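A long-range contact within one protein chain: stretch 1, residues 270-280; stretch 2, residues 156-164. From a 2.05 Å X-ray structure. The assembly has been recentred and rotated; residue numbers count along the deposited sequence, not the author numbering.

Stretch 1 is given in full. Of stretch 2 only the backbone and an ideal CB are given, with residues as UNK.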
# COMPACT_ATOMS: atom_id res chain seq x y z
N GLN A 270 -13.49 5.53 -8.69
CA GLN A 270 -12.75 4.38 -9.25
C GLN A 270 -11.74 3.85 -8.25
O GLN A 270 -11.61 2.64 -8.05
CB GLN A 270 -11.97 4.81 -10.48
CG GLN A 270 -12.74 4.92 -11.77
CD GLN A 270 -11.92 5.60 -12.86
OE1 GLN A 270 -12.13 6.78 -13.16
NE2 GLN A 270 -10.96 4.87 -13.44
N ALA A 271 -10.99 4.77 -7.64
CA ALA A 271 -9.94 4.37 -6.69
C ALA A 271 -10.57 3.75 -5.47
O ALA A 271 -10.06 2.79 -4.92
CB ALA A 271 -9.12 5.57 -6.31
N LYS A 272 -11.71 4.30 -5.04
CA LYS A 272 -12.39 3.80 -3.85
C LYS A 272 -13.14 2.50 -4.11
O LYS A 272 -13.49 1.79 -3.17
CB LYS A 272 -13.31 4.88 -3.26
CG LYS A 272 -12.57 6.17 -2.88
CD LYS A 272 -13.44 7.21 -2.14
CE LYS A 272 -14.26 8.05 -3.09
NZ LYS A 272 -14.90 9.22 -2.36
N MSE A 273 -13.36 2.18 -5.38
CA MSE A 273 -14.15 1.02 -5.82
C MSE A 273 -13.53 -0.30 -5.39
O MSE A 273 -14.23 -1.26 -5.06
CB MSE A 273 -14.27 1.03 -7.35
CG MSE A 273 -15.19 -0.03 -7.95
SE MSE A 273 -17.06 0.46 -7.75
CE MSE A 273 -17.04 2.18 -8.68
N GLY A 274 -12.21 -0.36 -5.40
CA GLY A 274 -11.51 -1.59 -5.11
C GLY A 274 -10.02 -1.36 -4.93
O GLY A 274 -9.47 -0.37 -5.41
N ALA A 275 -9.39 -2.30 -4.23
CA ALA A 275 -7.95 -2.30 -4.04
C ALA A 275 -7.22 -2.34 -5.38
O ALA A 275 -7.76 -2.82 -6.39
CB ALA A 275 -7.55 -3.52 -3.22
N SER A 276 -6.00 -1.84 -5.36
CA SER A 276 -5.08 -1.99 -6.49
C SER A 276 -5.00 -3.46 -6.83
O SER A 276 -4.91 -4.31 -5.92
CB SER A 276 -3.68 -1.53 -6.10
OG SER A 276 -2.76 -1.92 -7.10
N ARG A 277 -5.02 -3.78 -8.11
CA ARG A 277 -4.81 -5.17 -8.52
C ARG A 277 -3.50 -5.77 -7.97
O ARG A 277 -3.43 -6.95 -7.67
CB ARG A 277 -4.81 -5.29 -10.04
CG ARG A 277 -4.89 -6.71 -10.51
CD ARG A 277 -4.76 -6.81 -12.01
NE ARG A 277 -5.65 -5.90 -12.72
CZ ARG A 277 -6.91 -6.17 -13.04
NH1 ARG A 277 -7.48 -7.31 -12.67
NH2 ARG A 277 -7.61 -5.26 -13.71
N ALA A 278 -2.44 -4.96 -7.86
CA ALA A 278 -1.19 -5.43 -7.25
C ALA A 278 -1.40 -5.97 -5.83
O ALA A 278 -0.77 -6.94 -5.42
CB ALA A 278 -0.12 -4.31 -7.26
N VAL A 279 -2.30 -5.33 -5.07
CA VAL A 279 -2.62 -5.79 -3.71
C VAL A 279 -3.47 -7.06 -3.70
O VAL A 279 -3.20 -7.99 -2.92
CB VAL A 279 -3.37 -4.66 -2.90
CG1 VAL A 279 -3.90 -5.19 -1.56
CG2 VAL A 279 -2.45 -3.46 -2.66
N SER A 280 -4.51 -7.11 -4.54
CA SER A 280 -5.51 -8.18 -4.44
C SER A 280 -5.25 -9.46 -5.26
O SER A 280 -5.67 -10.54 -4.88
CB SER A 280 -6.90 -7.64 -4.83
OG SER A 280 -6.87 -7.07 -6.12
N UNK A 156 -0.09 6.02 -8.10
CA UNK A 156 -0.54 5.07 -7.07
C UNK A 156 -1.97 5.35 -6.53
O UNK A 156 -2.23 5.23 -5.33
CB UNK A 156 0.45 5.10 -5.90
N UNK A 157 -2.89 5.69 -7.43
CA UNK A 157 -4.21 6.19 -7.03
C UNK A 157 -5.00 5.22 -6.18
O UNK A 157 -5.58 5.61 -5.17
CB UNK A 157 -5.03 6.54 -8.27
N UNK A 158 -5.02 3.95 -6.56
CA UNK A 158 -5.85 3.00 -5.83
C UNK A 158 -5.14 2.51 -4.59
O UNK A 158 -5.78 2.01 -3.63
CB UNK A 158 -6.23 1.82 -6.72
N UNK A 159 -3.81 2.65 -4.57
CA UNK A 159 -3.06 2.34 -3.35
C UNK A 159 -3.31 3.40 -2.27
O UNK A 159 -3.39 3.09 -1.09
CB UNK A 159 -1.56 2.24 -3.66
N UNK A 160 -3.35 4.67 -2.67
CA UNK A 160 -3.68 5.75 -1.74
C UNK A 160 -5.14 5.60 -1.30
O UNK A 160 -5.45 5.74 -0.12
CB UNK A 160 -3.44 7.12 -2.38
N UNK A 161 -6.02 5.30 -2.24
CA UNK A 161 -7.42 5.08 -1.94
C UNK A 161 -8.20 6.38 -1.99
O UNK A 161 -8.18 7.09 -3.01
CB UNK A 161 -7.57 4.42 -0.57
N UNK A 162 -8.88 6.71 -0.88
CA UNK A 162 -9.70 7.92 -0.83
C UNK A 162 -10.48 8.02 0.48
O UNK A 162 -10.49 7.08 1.29
CB UNK A 162 -10.67 7.95 -2.02
N UNK A 163 -11.12 9.17 0.68
CA UNK A 163 -11.97 9.39 1.85
C UNK A 163 -13.43 9.66 1.45
O UNK A 163 -13.70 10.06 0.32
CB UNK A 163 -11.43 10.56 2.68
N UNK A 164 -14.37 9.44 2.36
CA UNK A 164 -15.76 9.79 2.06
C UNK A 164 -16.04 11.27 2.37
O UNK A 164 -15.13 11.99 2.76
CB UNK A 164 -16.71 8.90 2.86

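Position 156 stands just before a helix, at the N-cap, with both phi and psi near +40°. Its CA-to-CB bond runs sideways, and an ideal CB finds nothing of stretch 1 within 5.5 Å, so the contact hardly restricts the choice. The residue is M156, modelled as selenomethionine, and its end leads away.

At 157 the backbone is helical and CA-to-CB again points sideways. An ideal CB would lie 4.6 Å from A271 CB, leaving room for a small side chain, so glycine is permitted but not demanded. The residue is G157; its O packs 3.7 Å from A271 CB.

Position 158 faces stretch 1 directly, its CA 4.4 Å from A271 CA. Its ideal CB lies 3.9 Å from S276 N, 4.1 Å from G274 O and 4.3 Å from A271 O. Backbone polar groups and a nearby small serine favour a short side chain: alanine, serine or perhaps cysteine. The residue is S158, with chi1 in the p well, and its OG comes within 3.2 Å of S276 CB. The backbone is tied in through water: S158 O accepts from water 1 at 2.9 Å from the water O, and that water O accepts from S276 N, again at 2.9 Å.

The CB of 159 points sideways, 5.0 Å from S276 CB, and V279 offers an apolar surface farther along. A branched or long aliphatic residue could reach it. The residue is L159 (chi1 t, chi2 p), whose CD1 meets V279 CG2 at 4.3 Å.

Position 160 has no neighbour from stretch 1 near its ideal CB, and many residues would fit. It is L160, its end directed away.

At 161, phi/psi of 88/-124° ends the helix. A CB here would jam against the preceding carbonyl O, which by itself calls for glycine. It is G161, with its O 3.8 Å from A271 CB.

Position 162 is extended, and CA-to-CB points toward stretch 1, where an ideal CB would fall 2.7 Å from K272 CG, a clash. Glycine alone fits against this lysine as it stands. In G162 the bare CA packs 3.9 Å from K272 CG.

Position 163 turns its CB away, so its side chain is free of this contact while its carbonyl is available to a donor. The residue is V163; K272 NZ donates to V163 O at 3.1 Å, the one direct hydrogen bond between the stretches.

Position 164 has a sideways CB and open space. D164 leads its carboxylate away, and OD1 bonds elsewhere in the structure.

Stretch 2 156-164: MGSLLGGVD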
# COMPACT_ATOMS: atom_id res chain seq x y z
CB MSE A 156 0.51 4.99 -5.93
CG MSE A 156 0.66 6.29 -5.07
SE MSE A 156 2.00 6.12 -3.62
CE MSE A 156 3.19 7.52 -4.23
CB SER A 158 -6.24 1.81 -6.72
OG SER A 158 -5.06 1.15 -7.18
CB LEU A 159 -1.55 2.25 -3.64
CG LEU A 159 -0.65 1.84 -2.47
CD1 LEU A 159 -1.05 0.49 -1.90
CD2 LEU A 159 0.82 1.83 -2.89
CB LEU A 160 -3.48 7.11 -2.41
CG LEU A 160 -1.99 7.50 -2.49
CD1 LEU A 160 -1.79 8.78 -3.29
CD2 LEU A 160 -1.43 7.66 -1.08
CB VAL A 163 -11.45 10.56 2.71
CG1 VAL A 163 -10.01 10.31 3.16
CG2 VAL A 163 -11.54 11.86 1.93
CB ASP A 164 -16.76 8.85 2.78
CG ASP A 164 -16.71 8.98 4.30
OD1 ASP A 164 -16.11 9.94 4.84
OD2 ASP A 164 -17.27 8.08 4.96
O HOH W 1 -4.94 -0.64 -3.00
O HOH W 2 -8.26 1.48 -3.18
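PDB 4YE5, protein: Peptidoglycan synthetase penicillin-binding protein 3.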